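Local coordinates for protein possible thiamine biosynthesis enzyme (Candida albicans, PDB 2X7Q) that is of unknown function but adopts the periplasmic binding protein fold of the SsuA/TauA family and may have a part in thiamine biosynthesis, at residues P98-V103 against W176-S181; A102-S107 against K183-H188; Q148-S153 against E169-F174; N157-V162 against H188-I193. The protein carries 1 engineered substitution. All coordinates share one frame; numbering follows the deposited sequence. Where two conformers were deposited one is given.

Contact 1 (P98-V103 against W176-S181). With GOL (glycerol), chain B.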
# COMPACT_ATOMS: atom_id res chain seq x y z
N PRO A 98 -2.58 -10.29 -2.34
CA PRO A 98 -1.24 -9.87 -1.92
C PRO A 98 -0.55 -9.01 -2.97
O PRO A 98 -0.85 -9.15 -4.16
CB PRO A 98 -0.50 -11.20 -1.77
CG PRO A 98 -1.17 -12.11 -2.73
CD PRO A 98 -2.63 -11.72 -2.71
N LEU A 99 0.37 -8.15 -2.54
CA LEU A 99 1.11 -7.28 -3.46
C LEU A 99 2.32 -8.02 -4.04
O LEU A 99 3.05 -8.69 -3.31
CB LEU A 99 1.57 -6.01 -2.74
CG LEU A 99 1.96 -4.82 -3.63
CD1 LEU A 99 0.72 -4.20 -4.24
CD2 LEU A 99 2.74 -3.78 -2.84
N LEU A 100 2.52 -7.89 -5.35
CA LEU A 100 3.65 -8.53 -6.01
C LEU A 100 4.82 -7.57 -6.19
O LEU A 100 4.78 -6.67 -7.03
CB LEU A 100 3.23 -9.11 -7.37
CG LEU A 100 4.33 -9.80 -8.18
CD1 LEU A 100 4.97 -10.92 -7.38
CD2 LEU A 100 3.77 -10.33 -9.50
N TRP A 101 5.87 -7.77 -5.39
CA TRP A 101 7.06 -6.93 -5.45
C TRP A 101 8.08 -7.49 -6.44
O TRP A 101 8.36 -8.69 -6.44
CB TRP A 101 7.69 -6.78 -4.07
CG TRP A 101 6.92 -5.87 -3.16
CD1 TRP A 101 5.91 -6.22 -2.31
CD2 TRP A 101 7.11 -4.46 -2.99
NE1 TRP A 101 5.46 -5.12 -1.63
CE2 TRP A 101 6.18 -4.02 -2.04
CE3 TRP A 101 7.98 -3.53 -3.57
CZ2 TRP A 101 6.09 -2.69 -1.64
CZ3 TRP A 101 7.89 -2.20 -3.17
CH2 TRP A 101 6.95 -1.80 -2.22
N ALA A 102 8.64 -6.62 -7.27
CA ALA A 102 9.64 -7.03 -8.25
C ALA A 102 11.01 -6.44 -7.90
O ALA A 102 11.13 -5.24 -7.64
CB ALA A 102 9.21 -6.60 -9.65
N VAL A 103 12.03 -7.29 -7.92
CA VAL A 103 13.39 -6.86 -7.64
C VAL A 103 14.10 -6.51 -8.94
O VAL A 103 14.22 -7.35 -9.84
CB VAL A 103 14.18 -7.96 -6.90
CG1 VAL A 103 15.56 -7.46 -6.53
CG2 VAL A 103 13.42 -8.40 -5.65
N TRP A 176 10.08 -2.73 -6.26
CA TRP A 176 8.94 -1.89 -6.64
C TRP A 176 7.82 -2.77 -7.18
O TRP A 176 8.06 -3.88 -7.65
CB TRP A 176 9.38 -0.87 -7.69
CG TRP A 176 8.64 0.43 -7.61
CD1 TRP A 176 7.66 0.88 -8.45
CD2 TRP A 176 8.81 1.46 -6.62
NE1 TRP A 176 7.22 2.12 -8.06
CE2 TRP A 176 7.91 2.49 -6.94
CE3 TRP A 176 9.64 1.60 -5.50
CZ2 TRP A 176 7.82 3.66 -6.17
CZ3 TRP A 176 9.55 2.75 -4.75
CH2 TRP A 176 8.64 3.77 -5.09
N GLU A 177 6.59 -2.27 -7.11
CA GLU A 177 5.44 -3.02 -7.59
C GLU A 177 5.68 -3.50 -9.02
O GLU A 177 6.13 -2.73 -9.87
CB GLU A 177 4.16 -2.18 -7.49
CG GLU A 177 2.88 -2.97 -7.68
CD GLU A 177 2.59 -3.27 -9.14
OE1 GLU A 177 2.55 -2.32 -9.95
OE2 GLU A 177 2.40 -4.46 -9.47
N TYR A 178 5.37 -4.76 -9.28
CA TYR A 178 5.69 -5.39 -10.56
C TYR A 178 5.14 -4.65 -11.77
O TYR A 178 5.90 -4.18 -12.62
CB TYR A 178 5.21 -6.85 -10.58
CG TYR A 178 5.34 -7.50 -11.94
CD1 TYR A 178 6.59 -7.85 -12.45
CD2 TYR A 178 4.22 -7.79 -12.71
CE1 TYR A 178 6.71 -8.44 -13.68
CE2 TYR A 178 4.34 -8.38 -13.95
CZ TYR A 178 5.59 -8.71 -14.43
OH TYR A 178 5.71 -9.31 -15.67
N PHE A 179 3.82 -4.56 -11.87
CA PHE A 179 3.18 -3.97 -13.05
C PHE A 179 3.58 -2.51 -13.27
O PHE A 179 3.46 -1.99 -14.38
CB PHE A 179 1.66 -4.11 -12.98
CG PHE A 179 1.18 -5.52 -13.13
CD1 PHE A 179 1.05 -6.09 -14.39
CD2 PHE A 179 0.86 -6.29 -12.02
CE1 PHE A 179 0.61 -7.39 -14.53
CE2 PHE A 179 0.42 -7.59 -12.15
CZ PHE A 179 0.30 -8.14 -13.41
N THR A 180 4.05 -1.86 -12.21
CA THR A 180 4.53 -0.49 -12.31
C THR A 180 5.93 -0.47 -12.90
O THR A 180 6.34 0.50 -13.54
CB THR A 180 4.52 0.21 -10.94
OG1 THR A 180 3.19 0.20 -10.40
CG2 THR A 180 5.00 1.65 -11.07
N SER A 181 6.67 -1.56 -12.68
CA SER A 181 8.04 -1.68 -13.16
C SER A 181 8.11 -2.38 -14.51
O SER A 181 9.13 -2.33 -15.20
CB SER A 181 8.88 -2.45 -12.14
OG SER A 181 8.81 -1.87 -10.85
C1 GOL B . -0.14 -6.60 -8.00
O1 GOL B . 1.22 -6.61 -7.56
C2 GOL B . -0.86 -7.80 -7.37
O2 GOL B . -2.22 -7.79 -7.81
C3 GOL B . -0.18 -9.09 -7.83
O3 GOL B . -0.85 -10.20 -7.23
O HOH W 1 11.11 -3.05 -9.34

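Contact 2 (A102-S107 against K183-H188)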
# COMPACT_ATOMS: atom_id res chain seq x y z
N ALA A 102 8.64 -6.62 -7.27
CA ALA A 102 9.64 -7.03 -8.25
C ALA A 102 11.01 -6.44 -7.90
O ALA A 102 11.13 -5.24 -7.64
CB ALA A 102 9.21 -6.60 -9.65
N VAL A 103 12.03 -7.29 -7.92
CA VAL A 103 13.39 -6.86 -7.64
C VAL A 103 14.10 -6.51 -8.94
O VAL A 103 14.22 -7.35 -9.84
CB VAL A 103 14.18 -7.96 -6.90
CG1 VAL A 103 15.56 -7.46 -6.53
CG2 VAL A 103 13.42 -8.40 -5.65
N SER A 104 14.58 -5.28 -9.04
CA SER A 104 15.18 -4.80 -10.28
C SER A 104 16.64 -4.40 -10.10
O SER A 104 17.08 -4.07 -9.00
CB SER A 104 14.39 -3.61 -10.83
OG SER A 104 13.03 -3.94 -11.01
N THR A 105 17.39 -4.42 -11.20
CA THR A 105 18.76 -3.94 -11.22
C THR A 105 19.04 -3.26 -12.55
O THR A 105 18.16 -3.20 -13.42
CB THR A 105 19.77 -5.09 -11.00
OG1 THR A 105 21.09 -4.55 -10.86
CG2 THR A 105 19.74 -6.06 -12.17
N GLY A 106 20.25 -2.75 -12.72
CA GLY A 106 20.64 -2.07 -13.94
C GLY A 106 20.49 -2.94 -15.17
O GLY A 106 20.39 -4.16 -15.06
N SER A 107 20.47 -2.32 -16.34
CA SER A 107 20.34 -3.04 -17.60
C SER A 107 21.57 -3.88 -17.89
O SER A 107 21.47 -5.01 -18.38
CB SER A 107 20.08 -2.07 -18.75
OG SER A 107 21.15 -1.15 -18.90
N LYS A 183 6.85 -1.80 -17.38
CA LYS A 183 7.13 -0.90 -18.50
C LYS A 183 8.63 -0.78 -18.75
O LYS A 183 9.08 -0.75 -19.89
CB LYS A 183 6.54 0.49 -18.25
CG LYS A 183 7.04 1.55 -19.23
CD LYS A 183 6.55 2.93 -18.84
CE LYS A 183 7.11 4.01 -19.75
NZ LYS A 183 6.62 5.37 -19.39
N TYR A 184 9.41 -0.72 -17.67
CA TYR A 184 10.84 -0.48 -17.78
C TYR A 184 11.64 -1.77 -17.96
O TYR A 184 12.84 -1.73 -18.22
CB TYR A 184 11.35 0.32 -16.57
CG TYR A 184 10.70 1.68 -16.47
CD1 TYR A 184 11.19 2.76 -17.19
CD2 TYR A 184 9.59 1.88 -15.66
CE1 TYR A 184 10.60 4.01 -17.10
CE2 TYR A 184 8.98 3.12 -15.57
CZ TYR A 184 9.49 4.18 -16.29
OH TYR A 184 8.90 5.42 -16.20
N TYR A 185 10.97 -2.91 -17.83
CA TYR A 185 11.58 -4.19 -18.19
C TYR A 185 11.50 -4.36 -19.70
O TYR A 185 12.44 -4.85 -20.33
CB TYR A 185 10.86 -5.35 -17.51
CG TYR A 185 11.04 -5.43 -16.01
CD1 TYR A 185 12.27 -5.18 -15.42
CD2 TYR A 185 9.97 -5.79 -15.19
CE1 TYR A 185 12.42 -5.26 -14.04
CE2 TYR A 185 10.12 -5.87 -13.82
CZ TYR A 185 11.35 -5.61 -13.25
OH TYR A 185 11.50 -5.69 -11.89
N ASP A 186 10.38 -3.95 -20.27
CA ASP A 186 10.12 -4.14 -21.70
C ASP A 186 10.98 -3.22 -22.57
O ASP A 186 11.39 -3.62 -23.66
CB ASP A 186 8.63 -3.94 -22.00
CG ASP A 186 7.77 -5.03 -21.40
OD1 ASP A 186 8.31 -6.09 -21.05
OD2 ASP A 186 6.54 -4.82 -21.28
N ASN A 187 11.24 -2.01 -22.10
CA ASN A 187 12.12 -1.10 -22.82
C ASN A 187 13.57 -1.30 -22.41
O ASN A 187 14.46 -0.55 -22.83
CB ASN A 187 11.69 0.37 -22.64
CG ASN A 187 11.81 0.84 -21.21
OD1 ASN A 187 12.36 0.15 -20.35
ND2 ASN A 187 11.29 2.03 -20.94
N HIS A 188 13.80 -2.31 -21.58
CA HIS A 188 15.15 -2.74 -21.21
C HIS A 188 15.97 -1.68 -20.48
O HIS A 188 17.19 -1.69 -20.55
CB HIS A 188 15.90 -3.24 -22.45
CG HIS A 188 15.21 -4.36 -23.17
ND1 HIS A 188 15.30 -5.68 -22.77
CD2 HIS A 188 14.41 -4.36 -24.26
CE1 HIS A 188 14.59 -6.43 -23.58
NE2 HIS A 188 14.05 -5.66 -24.50

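Contact 3 (Q148-S153 against E169-F174)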
# COMPACT_ATOMS: atom_id res chain seq x y z
N GLN A 148 23.11 -1.88 3.86
CA GLN A 148 23.47 -0.75 3.00
C GLN A 148 22.24 -0.26 2.24
O GLN A 148 21.72 -0.94 1.36
CB GLN A 148 24.56 -1.16 2.00
CG GLN A 148 25.91 -1.46 2.64
CD GLN A 148 27.01 -1.63 1.62
OE1 GLN A 148 27.57 -0.65 1.12
NE2 GLN A 148 27.34 -2.87 1.30
N PHE A 149 21.77 0.94 2.59
CA PHE A 149 20.57 1.49 1.97
C PHE A 149 20.82 2.86 1.35
O PHE A 149 21.45 3.73 1.96
CB PHE A 149 19.43 1.57 2.99
CG PHE A 149 19.01 0.23 3.52
CD1 PHE A 149 19.42 -0.20 4.78
CD2 PHE A 149 18.20 -0.61 2.77
CE1 PHE A 149 19.03 -1.43 5.27
CE2 PHE A 149 17.81 -1.84 3.26
CZ PHE A 149 18.22 -2.25 4.51
N GLN A 150 20.31 3.06 0.14
CA GLN A 150 20.45 4.33 -0.56
C GLN A 150 19.10 5.03 -0.70
O GLN A 150 18.26 4.62 -1.51
CB GLN A 150 21.08 4.14 -1.93
CG GLN A 150 22.55 3.73 -1.89
CD GLN A 150 22.75 2.29 -1.45
OE1 GLN A 150 23.69 1.98 -0.71
NE2 GLN A 150 21.87 1.40 -1.90
N VAL A 151 18.87 6.06 0.11
CA VAL A 151 17.63 6.81 0.06
C VAL A 151 17.58 7.65 -1.21
O VAL A 151 18.32 8.62 -1.35
CB VAL A 151 17.47 7.73 1.29
CG1 VAL A 151 16.17 8.51 1.21
CG2 VAL A 151 17.54 6.91 2.57
N LEU A 152 16.71 7.26 -2.14
CA LEU A 152 16.68 7.89 -3.46
C LEU A 152 15.38 8.65 -3.74
O LEU A 152 15.24 9.29 -4.78
CB LEU A 152 16.94 6.84 -4.54
CG LEU A 152 18.33 6.19 -4.47
CD1 LEU A 152 18.35 4.86 -5.19
CD2 LEU A 152 19.40 7.13 -5.00
N SER A 153 14.44 8.57 -2.80
CA SER A 153 13.21 9.37 -2.85
C SER A 153 12.17 8.87 -3.85
O SER A 153 11.06 8.50 -3.46
CB SER A 153 13.53 10.84 -3.10
OG SER A 153 12.36 11.63 -3.08
N GLU A 169 23.59 8.25 -6.00
CA GLU A 169 24.38 7.16 -5.43
C GLU A 169 24.00 5.83 -6.10
O GLU A 169 22.85 5.62 -6.47
CB GLU A 169 24.17 7.07 -3.92
CG GLU A 169 24.81 8.22 -3.13
CD GLU A 169 24.55 8.13 -1.64
OE1 GLU A 169 23.39 7.87 -1.25
OE2 GLU A 169 25.49 8.33 -0.86
N GLY A 170 24.98 4.95 -6.24
CA GLY A 170 24.76 3.67 -6.89
C GLY A 170 24.11 2.64 -5.98
O GLY A 170 24.24 2.70 -4.76
N SER A 171 23.41 1.69 -6.59
CA SER A 171 22.77 0.61 -5.85
C SER A 171 22.85 -0.69 -6.63
O SER A 171 23.04 -0.68 -7.85
CB SER A 171 21.30 0.95 -5.55
OG SER A 171 21.20 2.11 -4.74
N ASP A 172 22.71 -1.82 -5.93
CA ASP A 172 22.73 -3.12 -6.58
C ASP A 172 21.33 -3.50 -7.07
O ASP A 172 21.18 -4.14 -8.11
CB ASP A 172 23.28 -4.19 -5.64
CG ASP A 172 24.77 -4.04 -5.39
OD1 ASP A 172 25.44 -3.36 -6.20
OD2 ASP A 172 25.26 -4.61 -4.40
N ALA A 173 20.32 -3.11 -6.30
CA ALA A 173 18.94 -3.43 -6.65
C ALA A 173 17.94 -2.66 -5.79
O ALA A 173 18.28 -2.13 -4.73
CB ALA A 173 18.69 -4.92 -6.52
N PHE A 174 16.70 -2.59 -6.27
CA PHE A 174 15.61 -1.97 -5.53
C PHE A 174 14.34 -2.78 -5.75
O PHE A 174 14.27 -3.59 -6.68
CB PHE A 174 15.41 -0.52 -5.97
CG PHE A 174 14.86 -0.37 -7.36
CD1 PHE A 174 15.72 -0.34 -8.45
CD2 PHE A 174 13.50 -0.25 -7.58
CE1 PHE A 174 15.22 -0.20 -9.74
CE2 PHE A 174 13.00 -0.12 -8.86
CZ PHE A 174 13.86 -0.09 -9.94
O HOH W 2 21.65 7.38 0.89

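Contact 4 (N157-V162 against H188-I193)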
# COMPACT_ATOMS: atom_id res chain seq x y z
N ASN A 157 14.90 7.90 -9.76
CA ASN A 157 16.20 7.87 -9.10
C ASN A 157 16.63 6.44 -8.78
O ASN A 157 17.81 6.11 -8.84
CB ASN A 157 16.17 8.71 -7.82
CG ASN A 157 16.20 10.20 -8.10
OD1 ASN A 157 16.38 10.62 -9.23
ND2 ASN A 157 16.03 11.00 -7.05
N LEU A 158 15.66 5.60 -8.44
CA LEU A 158 15.93 4.19 -8.16
C LEU A 158 16.44 3.47 -9.40
O LEU A 158 17.36 2.66 -9.33
CB LEU A 158 14.67 3.50 -7.62
CG LEU A 158 14.25 3.87 -6.20
CD1 LEU A 158 12.85 3.35 -5.90
CD2 LEU A 158 15.25 3.35 -5.18
N ARG A 159 15.84 3.78 -10.55
CA ARG A 159 16.25 3.18 -11.81
C ARG A 159 17.63 3.69 -12.24
O ARG A 159 18.46 2.92 -12.71
CB ARG A 159 15.22 3.46 -12.91
CG ARG A 159 13.83 2.93 -12.61
CD ARG A 159 12.97 2.91 -13.87
NE ARG A 159 12.93 4.22 -14.52
CZ ARG A 159 12.02 5.15 -14.27
NH1 ARG A 159 11.07 4.93 -13.37
NH2 ARG A 159 12.05 6.31 -14.91
N ASP A 160 17.85 4.98 -12.08
CA ASP A 160 19.14 5.58 -12.42
C ASP A 160 20.24 5.05 -11.51
O ASP A 160 21.38 4.85 -11.93
CB ASP A 160 19.07 7.10 -12.33
CG ASP A 160 18.19 7.72 -13.39
OD1 ASP A 160 17.78 6.99 -14.32
OD2 ASP A 160 17.91 8.93 -13.31
N SER A 161 19.89 4.81 -10.25
CA SER A 161 20.85 4.32 -9.27
C SER A 161 21.40 2.94 -9.63
O SER A 161 22.61 2.73 -9.65
CB SER A 161 20.22 4.28 -7.88
OG SER A 161 21.12 3.74 -6.93
N VAL A 162 20.50 2.00 -9.91
CA VAL A 162 20.90 0.64 -10.26
C VAL A 162 21.61 0.61 -11.60
O VAL A 162 22.30 -0.36 -11.93
CB VAL A 162 19.69 -0.32 -10.28
CG1 VAL A 162 19.15 -0.52 -8.88
CG2 VAL A 162 18.61 0.20 -11.22
N HIS A 188 13.80 -2.31 -21.58
CA HIS A 188 15.15 -2.74 -21.21
C HIS A 188 15.97 -1.68 -20.48
O HIS A 188 17.19 -1.69 -20.55
CB HIS A 188 15.90 -3.24 -22.45
CG HIS A 188 15.21 -4.36 -23.17
ND1 HIS A 188 15.30 -5.68 -22.77
CD2 HIS A 188 14.41 -4.36 -24.26
CE1 HIS A 188 14.59 -6.43 -23.58
NE2 HIS A 188 14.05 -5.66 -24.50
N GLU A 189 15.29 -0.77 -19.79
CA GLU A 189 15.98 0.21 -18.96
C GLU A 189 16.49 -0.44 -17.69
O GLU A 189 17.61 -0.18 -17.25
CB GLU A 189 15.07 1.39 -18.62
CG GLU A 189 15.71 2.42 -17.71
CD GLU A 189 14.84 3.65 -17.50
OE1 GLU A 189 13.98 3.92 -18.36
OE2 GLU A 189 15.03 4.35 -16.48
N ILE A 190 15.66 -1.31 -17.11
CA ILE A 190 16.06 -2.08 -15.94
C ILE A 190 15.91 -3.58 -16.22
O ILE A 190 15.53 -3.98 -17.32
CB ILE A 190 15.24 -1.70 -14.70
CG1 ILE A 190 13.75 -1.82 -14.97
CG2 ILE A 190 15.59 -0.29 -14.24
CD1 ILE A 190 12.87 -1.42 -13.80
N LYS A 191 16.21 -4.40 -15.22
CA LYS A 191 16.24 -5.84 -15.40
C LYS A 191 15.79 -6.58 -14.14
O LYS A 191 16.36 -6.39 -13.06
CB LYS A 191 17.66 -6.28 -15.79
CG LYS A 191 17.88 -7.77 -15.82
CD LYS A 191 19.28 -8.08 -16.32
CE LYS A 191 20.31 -7.17 -15.67
NZ LYS A 191 21.67 -7.35 -16.23
N GLN A 192 14.77 -7.42 -14.29
CA GLN A 192 14.23 -8.17 -13.16
C GLN A 192 15.12 -9.36 -12.81
O GLN A 192 15.57 -10.09 -13.69
CB GLN A 192 12.81 -8.65 -13.46
CG GLN A 192 12.23 -9.55 -12.38
CD GLN A 192 10.85 -10.07 -12.74
OE1 GLN A 192 10.58 -11.26 -12.65
NE2 GLN A 192 9.97 -9.16 -13.14
N ILE A 193 15.36 -9.54 -11.51
CA ILE A 193 16.18 -10.65 -11.04
C ILE A 193 15.41 -11.53 -10.06
O ILE A 193 15.85 -12.63 -9.73
CB ILE A 193 17.48 -10.16 -10.37
CG1 ILE A 193 17.16 -9.29 -9.15
CG2 ILE A 193 18.33 -9.39 -11.37
CD1 ILE A 193 18.40 -8.80 -8.42
O HOH W 3 17.64 4.47 -15.45

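Contact 1 (P98-V103 against W176-S181)
Trp101 and Glu177 face each other as a non-hydrogen-bonded pair of antiparallel strands, and the next pair, Ala102 with Trp176, is hydrogen-bonded in both directions, Ala102 N reaching Trp176 O at 2.8 Å and Trp176 N reaching Ala102 O at 3.1 Å. Tyr178 N adds a third bond, to Leu100 O at 3.0 Å, nearly along the C=O axis. Beside that bond Leu100 and Tyr178 lie side by side and point the same way, Leu100 CG standing 3.9 Å from Tyr178 CB. In both residues CG is anti to the backbone N (chi1 179° and 173°), a shared setting that lets the two chains run alongside each other. The methyl of Ala102 comes to the edge of the Tyr178 ring, while CE3 of the Trp101 indole approaches Trp176 N edge-on at 3.5 Å.

The pairing lies inside one of the two mixed five-stranded sheets of this periplasmic binding protein fold, where strand 173-177 runs into helix 178-186. Glu177 is the N-cap of that helix. Its OE2 accepts from Phe179 N at 2.8 Å, met from above the carboxylate plane, and its OE1 takes Thr180 OG1 at 2.6 Å through the anti lone pair. The same OE2 receives a hydroxyl of a glycerol, likely a component of the crystallisation solution, whose O1 also accepts from Leu100 N at 2.9 Å. A water donates to both Ala102 O and Ser181 OG.

Contact 2 (A102-S107 against K183-H188)
Ser104 and Tyr185 supply the polar part of this contact, a single hydroxyl-to-hydroxyl hydrogen bond. Ser104 OG and Tyr185 OH are modelled 2.5 Å apart, very short for such a bond, so the exact length is doubtful; either could be the donor. With chi1 at -69°, Tyr185 CG is anti to the carbonyl carbon, and from there the phenol extends from the helix to the strand. Ser104 OG comes to the ring at its edge, near the ring plane, 3.4 Å from Tyr185 CE1.

Apolar packing is slight, with Ala102 CB 4.3 Å from Tyr185 CZ. The same methyl, also at the ring edge and near its plane, makes van der Waals contact with the hydroxyl oxygen, Ala102 CB to Tyr185 OH being 3.3 Å. The phenol oxygen therefore touches two residues that lie two positions apart on one strand, both with CB directed at the helix. Gln192 of the neighbouring strand 190-197 also packs against Tyr185.

A separate van der Waals contact lies at the other end, where Ser107 CB comes within 3.4 Å of His188 O. His188 has left helical geometry with a positive phi of 62°, and two bonds run back into the last turn, making a Schellman motif. Helix 178-186 thus lies against one face of the sheet through a tyrosine and finishes in this C-terminal cap before strand 190-197 begins, an arrangement characteristic of the alpha/beta layering in periplasmic binding protein domains.

Contact 3 (Q148-S153 against E169-F174)
Strand 148-151, an outermost strand of its five-stranded sheet, meets here the turn region that leads into strand 173-177. Strand 120-123 lies between the two strands, and no backbone bond joins the segments directly: side chains meet side chains and backbone oxygens, and one water bridges them. Gln150 is modelled in two conformations; in one, NE2 gives a weak hydrogen bond to Ser171 OG (3.0 Å, N-H...acceptor angle 128°), doubtful as a fixed link. There a bend at chi2 (73°) turns CD and the amide toward the serine, while Gln150 CG packs 3.5 Å from Gly170 O. Ser171 OG is also hydrogen-bonded to the hydroxyl of Ser161 on helix 155-162.

Leu152 adds apolar cover. Its CD1 lies 4.0 Å from Ser171 OG and its CD2 4.0 Å from Glu169 O, with Leu158 and Ser161 of the helix against the same side chain. Further out, the bridging water accepts from Val151 N at 3.2 Å and donates to Glu169 OE1 at 2.8 Å. Helix 155-162 occupies the chain between the segments, and the whole is a beta-alpha-beta crossover joining parallel strands of the sheet, as is characteristic of periplasmic binding protein domains.

Contact 4 (N157-V162 against H188-I193)
Arg159 and Glu189 form a salt bridge between helix 155-162 and the residues leading into strand 190-197, part of the helix-on-sheet layering of this periplasmic binding protein domain. Arg159 NE donates to Glu189 OE2 over 2.9 Å, with an N-H...acceptor angle of 166°. The two side chains cross at about a right angle, and their flat ends follow suit, the guanidinium and carboxylate planes standing 76° apart. Glu189 OE2 sits at the edge of the guanidinium, in its plane, while NE meets that oxygen from above the carboxylate plane. Arginine brings NE there by bending at chi3 (-54°); the glutamate instead reaches out extended beyond CG.

Next to this bond lies an apolar patch. Ile190 CG2 rests 4.0 Å from Arg159 CB and equally close to Arg159 CG, and one turn along the helix Val162 CG2 stands 4.3 Å from the same methyl. The aliphatic base of the arginine thus packs on isoleucine while its NE serves the glutamate.

The aromatic rings of Tyr184 and Phe155 engage Arg159 in cation-pi contacts and probably help to fix the guanidinium. Glu189 is steadied at its backbone, where its N is bonded to Asn187 OD1 and its O to Asn163 ND2. Asp160 brings a second negative charge near, and a water mediates between the carboxylates, donating to Asp160 OD1 and to Glu189 OE2, 2.8 Å from each.

All four contacts belong to one five-stranded mixed sheet and the helices packed on it, in one of the two sheet-centred parts of the fold. Contacts 1 and 2, about 11 Å apart between centres, both start from strand 100-106; contact 1 reaches the end of strand 173-177 and the start of helix 178-186, contact 2 the later part of that helix. Contact 3 falls wholly within the span of chain that separates their segments. Contact 4 alternates in sequence with each of the others and lies close to contact 2, about 5 Å between centres, where strand 190-197 borders strand 100-106. Contacts 1 and 3 are farthest apart, about 17 Å, yet strand 173-177 serves both.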